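Local coordinates for hypothetical protein PH1313 (Pyrococcus horikoshii, PDB 1VBK) that is of unknown function but, as a THUMP-domain relative of the thiamine-biosynthesis protein ThiI, probably binds RNA and ATP, at residues Glu60-Leu65 / Val72-Ala77; Asn28-Ala33 / Lys42-Arg47; Arg89-Met94 / Ala129-Tyr134; Lys249-Phe254 / Phe282-Tyr287. All blocks are in the same frame, centred on the assembly; numbering follows the deposited sequence.

Along the chain the order is contact 2, contact 1, contact 3 and contact 4, each closing before the next opens. Contacts 1 and 2 lie in the ThiI ferredoxin-like domain, with centres about 12 Å apart, and meet where Leu65 and Val64 pack on Ile30 and Ala33. Contact 3 belongs to the THUMP domain, its centre about 23 Å from that of contact 1. Strand 71-81 ties the two parts together: it pairs with strand 3-8 and with strands 160-164 and 168-169 in one mixed sheet, then leads into helix 84-102. Only contact 4 rests on a separate, parallel sheet, its centre about 56 Å from that of contact 3, across the chain's centre.

Contact 1: residues Glu60-Leu65 / Val72-Ala77; sequences EAANVL and VSISPA
Ala62, Leu65, Ile74 and Pro76 pack helix 60-65 against strand 72-77 in the ferredoxin-like domain, where the last helix of the beta-alpha-beta-beta-alpha-beta unit lies along the strand that follows it. The two axes come within 8.3 Å and run almost exactly antiparallel, at 174°, as expected when a chain leaves a helix and turns straight back into the sheet.

The interactions between the segments are apolar, and Ile74 reaches the helix with both branches. Its CG1 stands anti to the carbonyl carbon (chi1 -53°) and the chain then extends, carrying CD1 to the end of the helical segment, where it touches Leu65 CB at 3.6 Å. The methyl CG2, on the other branch, meets Ala62 CB at 3.7 Å. The same Ala62 methyl also receives the proline ring, with Pro76 CG at 3.8 Å, so one small side chain is shared by two strand residues. An alanine in place of Ile74 would remove both branches and would probably open a gap on the strand side of Ala62 and Leu65, leaving this part of the helix less firmly seated on the sheet.

The strand's serines bond to a neighbouring strand instead: Ser73 OG and Ser75 OG both hydrogen-bond to Arg7 NH1 of strand 3-8, and Val72 and Ser73 together face Arg7 in a classic beta bulge. Ala61 and Leu65 extend the apolar layer onto strand 3-8 and helix 19-36. The backbone is also part of the packing surface: Ile74 CD1 rests against Leu65 C at 3.4 Å.

Contact 2: residues Asn28-Ala33 / Lys42-Arg47; sequences NNIREA and KEIFSR
The guanidinium group of Arg31, a residue whose CB touches Ile44 across the contact, is flat but meets its partners somewhat out of plane. Asn28 OD1 lies 19° from that plane, and Glu32 OE2, approached on its anti side, lies 22° from it. On strand 43-47 two other flat groups overlap: Arg47 NH1 lies over one face of the Phe45 ring, offset toward the rim, 3.4 Å above its plane.

Between helix 28-33 and the strand the meeting is made by Ile44. Its CD1 lies 3.9 Å from Arg31 CA and 4.0 Å from Arg31 CB, and it also meets Ile30 CG2 at 4.1 Å, the two isoleucine side chains crossing obliquely. This is helix-on-sheet packing within the ferredoxin-like domain. Met27 adds to the cover of Ile44, while Ile30 also packs on Ile51 of strand 50-54.

The arginine chain bends at chi3 (56°), turning its head back along the helix. There NH1 forms a salt bridge with Glu32 OE2 at 2.8 Å, and NH2 bonds Asn28 OD1 at 3.1 Å from above the carbonyl plane. With an alanine here, Glu32 would probably lose its mate for the carboxylate, and the Asn28 amide would keep only its bond to Asn29 within the segment. The chemistry is therefore divided: apolar carbon joins helix to strand, whereas charge and amide groups link neighbours along the helix itself.

Contact 3: residues Arg89-Met94 / Ala129-Tyr134; sequences RTALLM and AKVGEY
Two helices of the THUMP domain, 84-102 and 124-138, cross where Ala91 and Leu92 meet Val131 and Tyr134. The axes of the segments 89-94 and 129-134 approach to 9.8 Å at a crossing angle of -53°, and these four side chains make the apolar contacts between them.

Ala91 CB touches Val131 CG1 at 3.7 Å, a methyl-to-methyl contact consistent with the small size of alanine. One turn further along the second helix, Tyr134 reaches across. A chi1 of -171° swings its ring away from its own backbone N and over to the first helix; there CE2 lies 3.6 Å from Leu92 CD2 and 3.8 Å from Leu92 CB. The leucine and tyrosine side chains cross at about a right angle. The same ring carbon comes obliquely to Arg89 N, at 4.0 Å.

Val131 continues the packing onto Ile87 and Asn88, a turn earlier on helix 84-102. That helix uses two flanks here: Ala91 and Leu92 turn to helix 124-138, while Thr90 and Met94 pack onto the sheet through Met78 of strand 71-81 and Ile163 of strand 160-164.

Contact 4: residues Lys249-Phe254 / Phe282-Tyr287; sequences KLIRDF and FPVPVY
Asp253 N bonds Lys249 O at 2.8 Å, the shortest polar bond here, in the helical turn that presents Ile251 to Phe282, Pro283 and Val284. The ends of the same two residues are joined more loosely: Lys249 NZ and Asp253 OD2 form a salt bridge at 3.3 Å whose hydrogen bond is weak. At the close of the segment Phe254 turns its ring edge to Leu250 O, which lies in the ring plane.

Ile251 alone carries the helix side of the contact, and its two branches part company. With chi1 at -69° the CG1 branch points opposite the carbonyl carbon, and Ile251 CD1 lies 4.0 Å from Phe282 CD1, at the ring edge and near its plane; the two side chains cross at about a right angle. The other branch, CG2, meets Val284 CG1 at 4.2 Å and Pro283 CG at 4.3 Å, with Ile251 and Val284 sliding past each other in opposite directions.

The setting is a parallel five-stranded sheet of order 3-2-1-4-5, in keeping with the HUP-type, Rossmann-like fold of this family. Helix 244-254 precedes strand 258-260, and residues 282-285 lead into its neighbour, strand 286-287. Val259 touches Ile251, Phe282 and Val284 alike, and Phe244 meets the Phe282 ring edge-to-face. Toward the second subunit, Pro283 packs on Trp21 of that chain, and Asp253 O accepts a hydrogen bond from its Arg181 NH1.

Contact 1: residues Glu60-Leu65 / Val72-Ala77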
loop_
_atom_site.group_PDB
_atom_site.type_symbol
_atom_site.label_atom_id
_atom_site.label_comp_id
_atom_site.label_asym_id
_atom_site.label_seq_id
_atom_site.Cartn_x
_atom_site.Cartn_y
_atom_site.Cartn_z
ATOM N N GLU A 60 -21.903 27.670 7.277
ATOM C CA GLU A 60 -20.449 27.697 7.191
ATOM C C GLU A 60 -19.880 26.293 7.017
ATOM O O GLU A 60 -18.936 26.087 6.258
ATOM C CB GLU A 60 -19.851 28.326 8.449
ATOM C CG GLU A 60 -18.390 28.705 8.299
ATOM C CD GLU A 60 -17.836 29.377 9.538
ATOM O OE1 GLU A 60 -18.573 30.175 10.156
ATOM O OE2 GLU A 60 -16.664 29.119 9.885
ATOM N N ALA A 61 -20.444 25.333 7.738
ATOM C CA ALA A 61 -19.985 23.950 7.643
ATOM C C ALA A 61 -20.251 23.419 6.236
ATOM O O ALA A 61 -19.384 22.810 5.612
ATOM C CB ALA A 61 -20.710 23.089 8.669
ATOM N N ALA A 62 -21.460 23.657 5.738
ATOM C CA ALA A 62 -21.833 23.189 4.408
ATOM C C ALA A 62 -20.885 23.700 3.323
ATOM O O ALA A 62 -20.505 22.953 2.420
ATOM C CB ALA A 62 -23.271 23.605 4.096
ATOM N N ASN A 63 -20.497 24.968 3.415
ATOM C CA ASN A 63 -19.602 25.550 2.424
ATOM C C ASN A 63 -18.209 24.930 2.438
ATOM O O ASN A 63 -17.538 24.897 1.411
ATOM C CB ASN A 63 -19.512 27.065 2.615
ATOM C CG ASN A 63 -20.742 27.787 2.094
ATOM O OD1 ASN A 63 -20.895 28.995 2.284
ATOM N ND2 ASN A 63 -21.623 27.050 1.421
ATOM N N VAL A 64 -17.774 24.446 3.597
ATOM C CA VAL A 64 -16.469 23.798 3.708
ATOM C C VAL A 64 -16.583 22.372 3.166
ATOM O O VAL A 64 -15.751 21.923 2.381
ATOM C CB VAL A 64 -16.004 23.702 5.183
ATOM C CG1 VAL A 64 -14.818 22.752 5.300
ATOM C CG2 VAL A 64 -15.632 25.088 5.707
ATOM N N LEU A 65 -17.633 21.672 3.587
ATOM C CA LEU A 65 -17.845 20.289 3.183
ATOM C C LEU A 65 -17.988 20.076 1.680
ATOM O O LEU A 65 -17.846 18.953 1.194
ATOM C CB LEU A 65 -19.048 19.705 3.934
ATOM C CG LEU A 65 -18.817 19.675 5.452
ATOM C CD1 LEU A 65 -19.915 18.878 6.133
ATOM C CD2 LEU A 65 -17.453 19.052 5.758
ATOM N N VAL A 72 -21.987 13.498 -2.115
ATOM C CA VAL A 72 -22.832 13.746 -3.281
ATOM C C VAL A 72 -23.584 15.067 -3.122
ATOM O O VAL A 72 -23.643 15.868 -4.057
ATOM C CB VAL A 72 -23.834 12.592 -3.502
ATOM C CG1 VAL A 72 -24.761 12.923 -4.665
ATOM C CG2 VAL A 72 -23.073 11.302 -3.795
ATOM N N SER A 73 -24.161 15.298 -1.947
ATOM C CA SER A 73 -24.861 16.559 -1.704
ATOM C C SER A 73 -24.895 16.918 -0.227
ATOM O O SER A 73 -24.787 16.052 0.647
ATOM C CB SER A 73 -26.283 16.539 -2.284
ATOM O OG SER A 73 -27.128 15.627 -1.613
ATOM N N ILE A 74 -25.051 18.212 0.034
ATOM C CA ILE A 74 -25.060 18.757 1.382
ATOM C C ILE A 74 -26.284 19.648 1.617
ATOM O O ILE A 74 -26.606 20.491 0.783
ATOM C CB ILE A 74 -23.788 19.606 1.588
ATOM C CG1 ILE A 74 -22.559 18.773 1.227
ATOM C CG2 ILE A 74 -23.699 20.105 3.021
ATOM C CD1 ILE A 74 -21.299 19.582 1.086
ATOM N N SER A 75 -26.951 19.473 2.758
ATOM C CA SER A 75 -28.122 20.290 3.074
ATOM C C SER A 75 -28.171 20.846 4.492
ATOM O O SER A 75 -28.363 20.096 5.449
ATOM C CB SER A 75 -29.426 19.502 2.857
ATOM O OG SER A 75 -29.709 19.277 1.486
ATOM N N PRO A 76 -27.977 22.165 4.648
ATOM C CA PRO A 76 -28.050 22.745 5.996
ATOM C C PRO A 76 -29.521 22.488 6.326
ATOM O O PRO A 76 -30.363 22.592 5.437
ATOM C CB PRO A 76 -27.800 24.233 5.747
ATOM C CG PRO A 76 -26.954 24.239 4.512
ATOM C CD PRO A 76 -27.595 23.179 3.653
ATOM N N ALA A 77 -29.852 22.152 7.565
ATOM C CA ALA A 77 -31.246 21.871 7.873
ATOM C C ALA A 77 -31.635 22.101 9.322
ATOM O O ALA A 77 -30.779 22.261 10.189
ATOM C CB ALA A 77 -31.571 20.425 7.487
#

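Contact 2: residues Asn28-Ala33 / Lys42-Arg47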
loop_
_atom_site.group_PDB
_atom_site.type_symbol
_atom_site.label_atom_id
_atom_site.label_comp_id
_atom_site.label_asym_id
_atom_site.label_seq_id
_atom_site.Cartn_x
_atom_site.Cartn_y
_atom_site.Cartn_z
ATOM N N ASN A 28 -14.155 11.025 9.190
ATOM C CA ASN A 28 -12.822 11.452 9.612
ATOM C C ASN A 28 -12.411 12.688 8.819
ATOM O O ASN A 28 -11.935 13.671 9.380
ATOM C CB ASN A 28 -11.798 10.343 9.363
ATOM C CG ASN A 28 -10.374 10.800 9.629
ATOM O OD1 ASN A 28 -9.946 10.893 10.777
ATOM N ND2 ASN A 28 -9.643 11.107 8.566
ATOM N N ASN A 29 -12.601 12.628 7.506
ATOM C CA ASN A 29 -12.248 13.734 6.632
ATOM C C ASN A 29 -13.116 14.965 6.891
ATOM O O ASN A 29 -12.648 16.098 6.787
ATOM C CB ASN A 29 -12.352 13.285 5.171
ATOM C CG ASN A 29 -11.445 12.100 4.864
ATOM O OD1 ASN A 29 -10.527 11.796 5.636
ATOM N ND2 ASN A 29 -11.685 11.431 3.737
ATOM N N ILE A 30 -14.378 14.739 7.244
ATOM C CA ILE A 30 -15.297 15.832 7.539
ATOM C C ILE A 30 -14.837 16.533 8.820
ATOM O O ILE A 30 -14.836 17.762 8.902
ATOM C CB ILE A 30 -16.745 15.297 7.694
ATOM C CG1 ILE A 30 -17.290 14.918 6.306
ATOM C CG2 ILE A 30 -17.635 16.337 8.385
ATOM C CD1 ILE A 30 -18.624 14.207 6.322
ATOM N N ARG A 31 -14.440 15.750 9.820
ATOM C CA ARG A 31 -13.959 16.324 11.075
ATOM C C ARG A 31 -12.703 17.163 10.818
ATOM O O ARG A 31 -12.584 18.287 11.306
ATOM C CB ARG A 31 -13.624 15.222 12.082
ATOM C CG ARG A 31 -13.047 15.749 13.391
ATOM C CD ARG A 31 -12.589 14.615 14.292
ATOM N NE ARG A 31 -11.615 13.758 13.622
ATOM C CZ ARG A 31 -10.379 14.129 13.305
ATOM N NH1 ARG A 31 -9.947 15.350 13.600
ATOM N NH2 ARG A 31 -9.576 13.279 12.679
ATOM N N GLU A 32 -11.771 16.601 10.056
ATOM C CA GLU A 32 -10.528 17.291 9.730
ATOM C C GLU A 32 -10.796 18.616 9.027
ATOM O O GLU A 32 -10.155 19.622 9.325
ATOM C CB GLU A 32 -9.648 16.411 8.841
ATOM C CG GLU A 32 -8.914 15.313 9.585
ATOM C CD GLU A 32 -7.814 15.862 10.474
ATOM O OE1 GLU A 32 -6.910 16.546 9.942
ATOM O OE2 GLU A 32 -7.851 15.615 11.699
ATOM N N ALA A 33 -11.751 18.612 8.101
ATOM C CA ALA A 33 -12.102 19.820 7.359
ATOM C C ALA A 33 -12.669 20.917 8.253
ATOM O O ALA A 33 -12.240 22.070 8.181
ATOM C CB ALA A 33 -13.098 19.485 6.264
ATOM N N LYS A 42 -21.076 20.217 17.192
ATOM C CA LYS A 42 -21.309 19.447 18.406
ATOM C C LYS A 42 -21.048 17.959 18.226
ATOM O O LYS A 42 -20.409 17.330 19.072
ATOM C CB LYS A 42 -22.753 19.636 18.876
ATOM C CG LYS A 42 -23.156 21.072 19.168
ATOM C CD LYS A 42 -24.670 21.168 19.323
ATOM C CE LYS A 42 -25.117 22.568 19.717
ATOM N NZ LYS A 42 -24.657 22.935 21.087
ATOM N N GLU A 43 -21.560 17.396 17.134
ATOM C CA GLU A 43 -21.394 15.974 16.852
ATOM C C GLU A 43 -21.378 15.675 15.362
ATOM O O GLU A 43 -21.880 16.452 14.553
ATOM C CB GLU A 43 -22.556 15.153 17.413
ATOM C CG GLU A 43 -22.839 15.238 18.874
ATOM C CD GLU A 43 -23.987 14.317 19.241
ATOM O OE1 GLU A 43 -23.812 13.083 19.129
ATOM O OE2 GLU A 43 -25.066 14.825 19.617
ATOM N N ILE A 44 -20.818 14.519 15.028
ATOM C CA ILE A 44 -20.771 14.015 13.658
ATOM C C ILE A 44 -21.055 12.524 13.796
ATOM O O ILE A 44 -20.382 11.831 14.561
ATOM C CB ILE A 44 -19.382 14.179 13.002
ATOM C CG1 ILE A 44 -19.024 15.661 12.879
ATOM C CG2 ILE A 44 -19.380 13.517 11.617
ATOM C CD1 ILE A 44 -17.590 15.900 12.434
ATOM N N PHE A 45 -22.066 12.031 13.088
ATOM C CA PHE A 45 -22.391 10.614 13.148
ATOM C C PHE A 45 -23.044 10.147 11.859
ATOM O O PHE A 45 -23.564 10.957 11.086
ATOM C CB PHE A 45 -23.287 10.297 14.367
ATOM C CG PHE A 45 -24.640 10.963 14.342
ATOM C CD1 PHE A 45 -25.642 10.518 13.484
ATOM C CD2 PHE A 45 -24.923 12.018 15.203
ATOM C CE1 PHE A 45 -26.907 11.110 13.489
ATOM C CE2 PHE A 45 -26.184 12.616 15.217
ATOM C CZ PHE A 45 -27.179 12.161 14.357
ATOM N N SER A 46 -22.997 8.838 11.632
ATOM C CA SER A 46 -23.565 8.224 10.439
ATOM C C SER A 46 -24.698 7.283 10.828
ATOM O O SER A 46 -24.494 6.350 11.612
ATOM C CB SER A 46 -22.482 7.426 9.704
ATOM O OG SER A 46 -22.983 6.808 8.526
ATOM N N ARG A 47 -25.886 7.518 10.283
ATOM C CA ARG A 47 -27.018 6.648 10.569
ATOM C C ARG A 47 -27.920 6.488 9.356
ATOM O O ARG A 47 -28.264 7.458 8.684
ATOM C CB ARG A 47 -27.807 7.174 11.771
ATOM C CG ARG A 47 -27.071 6.953 13.093
ATOM C CD ARG A 47 -27.697 7.718 14.235
ATOM N NE ARG A 47 -26.745 7.889 15.327
ATOM C CZ ARG A 47 -26.900 8.746 16.331
ATOM N NH1 ARG A 47 -27.984 9.515 16.390
ATOM N NH2 ARG A 47 -25.957 8.848 17.264
#

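Contact 3: residues Arg89-Met94 / Ala129-Tyr134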
loop_
_atom_site.group_PDB
_atom_site.type_symbol
_atom_site.label_atom_id
_atom_site.label_comp_id
_atom_site.label_asym_id
_atom_site.label_seq_id
_atom_site.Cartn_x
_atom_site.Cartn_y
_atom_site.Cartn_z
ATOM N N ARG A 89 -45.112 23.441 10.533
ATOM C CA ARG A 89 -44.696 24.784 10.897
ATOM C C ARG A 89 -43.241 25.077 10.541
ATOM O O ARG A 89 -42.925 26.193 10.135
ATOM C CB ARG A 89 -44.973 25.079 12.380
ATOM C CG ARG A 89 -43.995 24.522 13.389
ATOM C CD ARG A 89 -44.032 25.392 14.654
ATOM N NE ARG A 89 -43.237 24.850 15.755
ATOM C CZ ARG A 89 -43.705 24.021 16.685
ATOM N NH1 ARG A 89 -44.976 23.631 16.658
ATOM N NH2 ARG A 89 -42.902 23.585 17.649
ATOM N N THR A 90 -42.355 24.091 10.668
ATOM C CA THR A 90 -40.958 24.328 10.315
ATOM C C THR A 90 -40.833 24.472 8.801
ATOM O O THR A 90 -40.069 25.296 8.309
ATOM C CB THR A 90 -40.039 23.186 10.784
ATOM O OG1 THR A 90 -40.204 22.987 12.192
ATOM C CG2 THR A 90 -38.573 23.542 10.507
ATOM N N ALA A 91 -41.586 23.662 8.063
ATOM C CA ALA A 91 -41.556 23.730 6.607
ATOM C C ALA A 91 -42.005 25.119 6.133
ATOM O O ALA A 91 -41.388 25.700 5.240
ATOM C CB ALA A 91 -42.453 22.655 6.015
ATOM N N LEU A 92 -43.069 25.649 6.734
ATOM C CA LEU A 92 -43.573 26.972 6.359
ATOM C C LEU A 92 -42.568 28.063 6.736
ATOM O O LEU A 92 -42.344 29.007 5.976
ATOM C CB LEU A 92 -44.925 27.243 7.034
ATOM C CG LEU A 92 -45.625 28.576 6.742
ATOM C CD1 LEU A 92 -45.809 28.758 5.240
ATOM C CD2 LEU A 92 -46.978 28.601 7.447
ATOM N N LEU A 93 -41.953 27.919 7.902
ATOM C CA LEU A 93 -40.961 28.885 8.365
ATOM C C LEU A 93 -39.792 28.971 7.384
ATOM O O LEU A 93 -39.346 30.063 7.005
ATOM C CB LEU A 93 -40.440 28.470 9.743
ATOM C CG LEU A 93 -39.389 29.378 10.384
ATOM C CD1 LEU A 93 -40.041 30.689 10.806
ATOM C CD2 LEU A 93 -38.778 28.682 11.599
ATOM N N MET A 94 -39.291 27.816 6.970
ATOM C CA MET A 94 -38.177 27.782 6.038
ATOM C C MET A 94 -38.588 28.211 4.635
ATOM O O MET A 94 -37.797 28.797 3.903
ATOM C CB MET A 94 -37.562 26.388 6.024
ATOM C CG MET A 94 -36.990 26.035 7.385
ATOM S SD MET A 94 -35.898 24.647 7.358
ATOM C CE MET A 94 -34.446 25.413 6.537
ATOM N N ALA A 129 -47.906 15.828 0.063
ATOM C CA ALA A 129 -49.234 16.389 -0.182
ATOM C C ALA A 129 -49.732 17.253 0.970
ATOM O O ALA A 129 -50.245 18.351 0.750
ATOM C CB ALA A 129 -50.236 15.266 -0.461
ATOM N N LYS A 130 -49.584 16.755 2.195
ATOM C CA LYS A 130 -50.036 17.476 3.380
ATOM C C LYS A 130 -49.246 18.758 3.637
ATOM O O LYS A 130 -49.819 19.797 3.972
ATOM C CB LYS A 130 -49.942 16.575 4.613
ATOM C CG LYS A 130 -50.894 15.388 4.614
ATOM C CD LYS A 130 -52.329 15.828 4.799
ATOM C CE LYS A 130 -53.223 14.655 5.178
ATOM N NZ LYS A 130 -54.583 15.118 5.580
ATOM N N VAL A 131 -47.926 18.677 3.502
ATOM C CA VAL A 131 -47.076 19.845 3.718
ATOM C C VAL A 131 -47.326 20.874 2.620
ATOM O O VAL A 131 -47.361 22.075 2.881
ATOM C CB VAL A 131 -45.577 19.457 3.724
ATOM C CG1 VAL A 131 -44.704 20.712 3.744
ATOM C CG2 VAL A 131 -45.275 18.604 4.948
ATOM N N GLY A 132 -47.497 20.397 1.391
ATOM C CA GLY A 132 -47.754 21.301 0.286
ATOM C C GLY A 132 -49.077 22.024 0.473
ATOM O O GLY A 132 -49.196 23.197 0.136
ATOM N N GLU A 133 -50.072 21.318 1.006
ATOM C CA GLU A 133 -51.389 21.904 1.248
ATOM C C GLU A 133 -51.295 22.971 2.335
ATOM O O GLU A 133 -51.984 23.989 2.283
ATOM C CB GLU A 133 -52.386 20.824 1.681
ATOM C CG GLU A 133 -53.689 21.392 2.236
ATOM C CD GLU A 133 -54.650 20.320 2.710
ATOM O OE1 GLU A 133 -54.243 19.467 3.530
ATOM O OE2 GLU A 133 -55.818 20.339 2.265
ATOM N N TYR A 134 -50.441 22.724 3.322
ATOM C CA TYR A 134 -50.247 23.660 4.423
ATOM C C TYR A 134 -49.632 24.954 3.892
ATOM O O TYR A 134 -50.080 26.049 4.228
ATOM C CB TYR A 134 -49.322 23.044 5.479
ATOM C CG TYR A 134 -49.223 23.847 6.752
ATOM C CD1 TYR A 134 -50.320 23.968 7.611
ATOM C CD2 TYR A 134 -48.034 24.483 7.109
ATOM C CE1 TYR A 134 -50.231 24.703 8.800
ATOM C CE2 TYR A 134 -47.937 25.220 8.290
ATOM C CZ TYR A 134 -49.035 25.323 9.132
ATOM O OH TYR A 134 -48.931 26.032 10.311
#

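Contact 4: residues Lys249-Phe254 / Phe282-Tyr287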
loop_
_atom_site.group_PDB
_atom_site.type_symbol
_atom_site.label_atom_id
_atom_site.label_comp_id
_atom_site.label_asym_id
_atom_site.label_seq_id
_atom_site.Cartn_x
_atom_site.Cartn_y
_atom_site.Cartn_z
ATOM N N LYS A 249 12.850 6.079 -1.295
ATOM C CA LYS A 249 12.806 5.932 0.156
ATOM C C LYS A 249 11.415 6.282 0.677
ATOM O O LYS A 249 10.884 5.600 1.550
ATOM C CB LYS A 249 13.846 6.838 0.825
ATOM C CG LYS A 249 13.858 6.756 2.348
ATOM C CD LYS A 249 14.974 7.615 2.937
ATOM C CE LYS A 249 14.921 7.644 4.458
ATOM N NZ LYS A 249 15.023 6.279 5.043
ATOM N N LEU A 250 10.831 7.347 0.133
ATOM C CA LEU A 250 9.499 7.798 0.533
ATOM C C LEU A 250 8.464 6.721 0.209
ATOM O O LEU A 250 7.582 6.414 1.018
ATOM C CB LEU A 250 9.147 9.088 -0.212
ATOM C CG LEU A 250 7.979 9.947 0.283
ATOM C CD1 LEU A 250 8.313 10.537 1.659
ATOM C CD2 LEU A 250 7.723 11.065 -0.716
ATOM N N ILE A 251 8.566 6.158 -0.989
ATOM C CA ILE A 251 7.645 5.114 -1.404
ATOM C C ILE A 251 7.712 3.935 -0.434
ATOM O O ILE A 251 6.678 3.429 0.014
ATOM C CB ILE A 251 7.973 4.636 -2.831
ATOM C CG1 ILE A 251 7.631 5.748 -3.830
ATOM C CG2 ILE A 251 7.207 3.362 -3.139
ATOM C CD1 ILE A 251 8.085 5.477 -5.260
ATOM N N ARG A 252 8.931 3.510 -0.104
ATOM C CA ARG A 252 9.127 2.397 0.821
ATOM C C ARG A 252 8.652 2.725 2.240
ATOM O O ARG A 252 7.851 1.988 2.820
ATOM C CB ARG A 252 10.607 1.987 0.857
ATOM C CG ARG A 252 10.961 1.028 1.999
ATOM C CD ARG A 252 12.472 0.836 2.143
ATOM N NE ARG A 252 13.034 -0.074 1.144
ATOM C CZ ARG A 252 12.900 -1.400 1.170
ATOM N NH1 ARG A 252 12.222 -1.988 2.151
ATOM N NH2 ARG A 252 13.447 -2.140 0.215
ATOM N N ASP A 253 9.133 3.835 2.794
ATOM C CA ASP A 253 8.760 4.220 4.155
ATOM C C ASP A 253 7.267 4.417 4.411
ATOM O O ASP A 253 6.764 4.050 5.474
ATOM C CB ASP A 253 9.503 5.493 4.571
ATOM C CG ASP A 253 10.991 5.273 4.733
ATOM O OD1 ASP A 253 11.427 4.103 4.777
ATOM O OD2 ASP A 253 11.728 6.277 4.828
ATOM N N PHE A 254 6.550 4.986 3.450
ATOM C CA PHE A 254 5.126 5.235 3.641
ATOM C C PHE A 254 4.167 4.204 3.048
ATOM O O PHE A 254 2.952 4.364 3.135
ATOM C CB PHE A 254 4.791 6.634 3.123
ATOM C CG PHE A 254 5.334 7.732 3.993
ATOM C CD1 PHE A 254 4.607 8.191 5.087
ATOM C CD2 PHE A 254 6.599 8.262 3.759
ATOM C CE1 PHE A 254 5.132 9.162 5.940
ATOM C CE2 PHE A 254 7.134 9.232 4.604
ATOM C CZ PHE A 254 6.401 9.682 5.697
ATOM N N PHE A 282 10.156 3.087 -11.351
ATOM C CA PHE A 282 9.331 3.019 -10.146
ATOM C C PHE A 282 8.953 1.575 -9.812
ATOM O O PHE A 282 8.599 0.801 -10.697
ATOM C CB PHE A 282 8.048 3.836 -10.333
ATOM C CG PHE A 282 8.269 5.316 -10.396
ATOM C CD1 PHE A 282 8.529 6.043 -9.236
ATOM C CD2 PHE A 282 8.201 5.990 -11.610
ATOM C CE1 PHE A 282 8.718 7.417 -9.284
ATOM C CE2 PHE A 282 8.390 7.367 -11.672
ATOM C CZ PHE A 282 8.649 8.084 -10.502
ATOM N N PRO A 283 9.022 1.199 -8.523
ATOM C CA PRO A 283 8.691 -0.146 -8.042
ATOM C C PRO A 283 7.184 -0.372 -7.906
ATOM O O PRO A 283 6.740 -1.468 -7.555
ATOM C CB PRO A 283 9.397 -0.203 -6.698
ATOM C CG PRO A 283 9.215 1.195 -6.199
ATOM C CD PRO A 283 9.555 2.022 -7.423
ATOM N N VAL A 284 6.406 0.674 -8.163
ATOM C CA VAL A 284 4.951 0.590 -8.085
ATOM C C VAL A 284 4.385 1.193 -9.370
ATOM O O VAL A 284 5.077 1.924 -10.073
ATOM C CB VAL A 284 4.398 1.367 -6.864
ATOM C CG1 VAL A 284 4.964 0.780 -5.573
ATOM C CG2 VAL A 284 4.766 2.843 -6.973
ATOM N N PRO A 285 3.119 0.886 -9.694
ATOM C CA PRO A 285 2.471 1.403 -10.904
ATOM C C PRO A 285 2.439 2.925 -10.962
ATOM O O PRO A 285 2.297 3.591 -9.938
ATOM C CB PRO A 285 1.059 0.822 -10.818
ATOM C CG PRO A 285 1.260 -0.449 -10.059
ATOM C CD PRO A 285 2.225 -0.039 -8.975
ATOM N N VAL A 286 2.559 3.465 -12.171
ATOM C CA VAL A 286 2.516 4.904 -12.379
ATOM C C VAL A 286 1.211 5.203 -13.106
ATOM O O VAL A 286 0.853 4.507 -14.056
ATOM C CB VAL A 286 3.708 5.379 -13.235
ATOM C CG1 VAL A 286 3.649 6.885 -13.430
ATOM C CG2 VAL A 286 5.012 4.986 -12.562
ATOM N N TYR A 287 0.493 6.221 -12.650
ATOM C CA TYR A 287 -0.776 6.578 -13.265
ATOM C C TYR A 287 -0.722 7.942 -13.925
ATOM O O TYR A 287 -0.050 8.855 -13.437
ATOM C CB TYR A 287 -1.894 6.540 -12.221
ATOM C CG TYR A 287 -2.048 5.181 -11.578
ATOM C CD1 TYR A 287 -1.315 4.836 -10.441
ATOM C CD2 TYR A 287 -2.899 4.222 -12.127
ATOM C CE1 TYR A 287 -1.426 3.570 -9.866
ATOM C CE2 TYR A 287 -3.018 2.950 -11.561
ATOM C CZ TYR A 287 -2.279 2.633 -10.429
ATOM O OH TYR A 287 -2.400 1.387 -9.855
#